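Local coordinates for protein L-threonine-O-3-phosphate decarboxylase (Porphyromonas gingivalis, PDB 3FKD) that probably acts as a pyridoxal phosphate-dependent L-threonine-O-3-phosphate decarboxylase of the class I and II aminotransferase family, at residues P97-Y102 with P138-G143. Numbering follows the deposited sequence.
Sequences PSFAEY and PNNPDG
Two loops meet here at the ends of neighbouring parallel strands of a fold-type I large domain: Pro97, Ser98 and Phe99 follow strand 91-96, and the Asn139-Asn140-Pro141-Asp142 turn follows strand 132-136. Asn139 ND2 donates a hydrogen bond to Pro97 O at 2.9 Å. The N-H...O angle is 159° and the oxygen lies close to the plane of the amide. Asn139 CG is anti to its backbone N (chi1 -170°), which carries the amide across to the other loop. Asn139 OD1 lies 4.0 Å from Ser98 CB. Ser98 OG is hydrogen-bonded to Ala95 O of strand 91-96.

Asn140 O meets Ser98 CA at 3.2 Å in a CA-H...O contact. The Asn140 side chain crosses Phe99 at a slant. Its ND2 is 3.6 Å from Phe99 CD1, the amide and ring planes are 36° apart, and its OD1 has a weak hydrogen bond with Arg319. Residues 139-143 belong to the NPxNP(T/D)G signature of this aminotransferase family. In relatives that loop borders the pyridoxal phosphate pocket, consistent with its place here. The peptide bond joining Asn140 to Pro141 is cis, as is the one before Pro97. Within the loop, Gly143 N is hydrogen-bonded to Asn139 O.

The two prolines cross at about a right angle, with Pro97 CB 3.8 Å from Pro141 CD. On the same ring, Pro97 CD lies 3.8 Å from Asp142 OD2, a carboxylate oxygen held by Ser118 OG. Phe99 also packs on Thr77 and Phe80 of helix 75-86 and on Trp226 of the second subunit.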
ATOM      1  N   PRO A  97      14.824  17.211 -14.852  1.00 27.50           N
ATOM      2  CA  PRO A  97      13.716  16.902 -13.947  1.00 24.54           C
ATOM      3  C   PRO A  97      13.302  15.432 -14.066  1.00 24.55           C
ATOM      4  O   PRO A  97      13.643  14.763 -15.066  1.00 23.87           O
ATOM      5  CB  PRO A  97      12.587  17.815 -14.428  1.00 23.97           C
ATOM      6  CG  PRO A  97      13.036  18.393 -15.752  1.00 27.99           C
ATOM      7  CD  PRO A  97      14.399  17.894 -16.085  1.00 25.99           C
ATOM      8  N   SER A  98      12.568  14.948 -13.061  1.00 24.81           N
ATOM      9  CA  SER A  98      12.064  13.570 -13.013  1.00 22.18           C
ATOM     10  C   SER A  98      10.994  13.417 -11.937  1.00 22.77           C
ATOM     11  O   SER A  98      10.790  14.309 -11.131  1.00 23.85           O
ATOM     12  CB  SER A  98      13.203  12.593 -12.759  1.00 21.72           C
ATOM     13  OG  SER A  98      13.973  13.010 -11.637  1.00 21.63           O
ATOM     14  N   PHE A  99      10.295  12.288 -11.946  1.00 22.47           N
ATOM     15  CA  PHE A  99       9.323  11.952 -10.901  1.00 22.90           C
ATOM     16  C   PHE A  99       9.919  12.203  -9.493  1.00 20.76           C
ATOM     17  O   PHE A  99      10.929  11.626  -9.141  1.00 20.29           O
ATOM     18  CB  PHE A  99       8.889  10.474 -11.084  1.00 22.30           C
ATOM     19  CG  PHE A  99       7.713  10.067 -10.259  1.00 20.32           C
ATOM     20  CD1 PHE A  99       6.545  10.817 -10.263  1.00 22.51           C
ATOM     21  CD2 PHE A  99       7.748   8.916  -9.521  1.00 20.16           C
ATOM     22  CE1 PHE A  99       5.450  10.424  -9.522  1.00 20.76           C
ATOM     23  CE2 PHE A  99       6.659   8.525  -8.760  1.00 19.95           C
ATOM     24  CZ  PHE A  99       5.524   9.281  -8.757  1.00 21.51           C
ATOM     25  N   ALA A 100       9.275  13.046  -8.697  1.00 22.34           N
ATOM     26  CA  ALA A 100       9.871  13.566  -7.451  1.00 23.91           C
ATOM     27  C   ALA A 100      10.105  12.448  -6.445  1.00 26.48           C
ATOM     28  O   ALA A 100      10.830  12.587  -5.431  1.00 26.14           O
ATOM     29  CB  ALA A 100       8.966  14.652  -6.842  1.00 24.25           C
ATOM     30  N   GLU A 101       9.473  11.320  -6.743  1.00 24.89           N
ATOM     31  CA  GLU A 101       9.516  10.181  -5.862  1.00 24.18           C
ATOM     32  C   GLU A 101      10.835   9.413  -5.846  1.00 23.70           C
ATOM     33  O   GLU A 101      11.113   8.732  -4.864  1.00 25.27           O
ATOM     34  CB  GLU A 101       8.311   9.279  -6.137  1.00 25.54           C
ATOM     35  CG  GLU A 101       6.972  10.035  -5.973  1.00 25.09           C
ATOM     36  CD  GLU A 101       6.740  10.500  -4.549  1.00 27.23           C
ATOM     37  OE1 GLU A 101       7.237   9.833  -3.609  1.00 25.82           O
ATOM     38  OE2 GLU A 101       6.058  11.538  -4.378  1.00 29.92           O
ATOM     39  N   TYR A 102      11.649   9.495  -6.895  1.00 22.77           N
ATOM     40  CA  TYR A 102      12.986   8.918  -6.790  1.00 23.27           C
ATOM     41  C   TYR A 102      13.740   9.682  -5.714  1.00 24.14           C
ATOM     42  O   TYR A 102      14.351   9.080  -4.818  1.00 23.41           O
ATOM     43  CB  TYR A 102      13.780   8.930  -8.097  1.00 21.56           C
ATOM     44  CG  TYR A 102      12.995   8.597  -9.335  1.00 21.76           C
ATOM     45  CD1 TYR A 102      11.951   7.646  -9.308  1.00 20.18           C
ATOM     46  CD2 TYR A 102      13.297   9.228 -10.556  1.00 20.69           C
ATOM     47  CE1 TYR A 102      11.232   7.345 -10.473  1.00 20.56           C
ATOM     48  CE2 TYR A 102      12.590   8.947 -11.711  1.00 21.41           C
ATOM     49  CZ  TYR A 102      11.543   8.003 -11.674  1.00 21.54           C
ATOM     50  OH  TYR A 102      10.838   7.729 -12.828  1.00 19.50           O
ATOM     51  N   PRO A 138      10.411   6.508 -21.574  1.00 25.94           N
ATOM     52  CA  PRO A 138      10.623   7.958 -21.739  1.00 25.74           C
ATOM     53  C   PRO A 138      10.361   8.676 -20.431  1.00 24.72           C
ATOM     54  O   PRO A 138       9.520   8.231 -19.662  1.00 24.03           O
ATOM     55  CB  PRO A 138       9.549   8.358 -22.765  1.00 23.40           C
ATOM     56  CG  PRO A 138       8.526   7.363 -22.637  1.00 23.60           C
ATOM     57  CD  PRO A 138       9.249   6.066 -22.353  1.00 23.50           C
ATOM     58  N   ASN A 139      11.063   9.773 -20.195  1.00 25.44           N
ATOM     59  CA  ASN A 139      11.051  10.470 -18.912  1.00 24.03           C
ATOM     60  C   ASN A 139       9.829  11.350 -18.645  1.00 22.04           C
ATOM     61  O   ASN A 139       9.346  12.011 -19.524  1.00 23.46           O
ATOM     62  CB  ASN A 139      12.329  11.305 -18.786  1.00 23.60           C
ATOM     63  CG  ASN A 139      12.522  11.875 -17.399  1.00 23.95           C
ATOM     64  OD1 ASN A 139      12.517  11.148 -16.398  1.00 24.79           O
ATOM     65  ND2 ASN A 139      12.706  13.178 -17.327  1.00 25.82           N
ATOM     66  N   ASN A 140       9.343  11.323 -17.413  1.00 22.36           N
ATOM     67  CA  ASN A 140       8.369  12.263 -16.853  1.00 22.29           C
ATOM     68  C   ASN A 140       9.184  13.384 -16.188  1.00 21.55           C
ATOM     69  O   ASN A 140       9.954  13.105 -15.307  1.00 20.48           O
ATOM     70  CB  ASN A 140       7.562  11.469 -15.795  1.00 21.42           C
ATOM     71  CG  ASN A 140       6.678  12.331 -14.904  1.00 21.44           C
ATOM     72  OD1 ASN A 140       6.215  13.402 -15.284  1.00 22.90           O
ATOM     73  ND2 ASN A 140       6.406  11.826 -13.707  1.00 23.24           N
ATOM     74  N   PRO A 141       9.006  14.663 -16.594  1.00 24.37           N
ATOM     75  CA  PRO A 141       7.958  15.266 -17.424  1.00 23.45           C
ATOM     76  C   PRO A 141       8.421  15.568 -18.847  1.00 23.26           C
ATOM     77  O   PRO A 141       7.608  15.959 -19.664  1.00 23.32           O
ATOM     78  CB  PRO A 141       7.724  16.601 -16.698  1.00 22.87           C
ATOM     79  CG  PRO A 141       9.008  16.866 -15.880  1.00 22.15           C
ATOM     80  CD  PRO A 141       9.942  15.724 -16.171  1.00 24.33           C
ATOM     81  N   ASP A 142       9.718  15.397 -19.089  1.00 25.53           N
ATOM     82  CA  ASP A 142      10.467  15.766 -20.299  1.00 26.34           C
ATOM     83  C   ASP A 142      10.076  15.053 -21.567  1.00 26.89           C
ATOM     84  O   ASP A 142      10.147  15.610 -22.658  1.00 23.53           O
ATOM     85  CB  ASP A 142      11.910  15.308 -20.089  1.00 25.82           C
ATOM     86  CG  ASP A 142      12.784  16.412 -19.786  1.00 28.48           C
ATOM     87  OD1 ASP A 142      12.274  17.537 -19.926  1.00 30.58           O
ATOM     88  OD2 ASP A 142      13.943  16.181 -19.392  1.00 30.32           O
ATOM     89  N   GLY A 143       9.807  13.760 -21.407  1.00 25.71           N
ATOM     90  CA  GLY A 143       9.654  12.853 -22.527  1.00 24.67           C
ATOM     91  C   GLY A 143      11.003  12.472 -23.095  1.00 24.88           C
ATOM     92  O   GLY A 143      11.078  11.969 -24.209  1.00 29.07           O
TER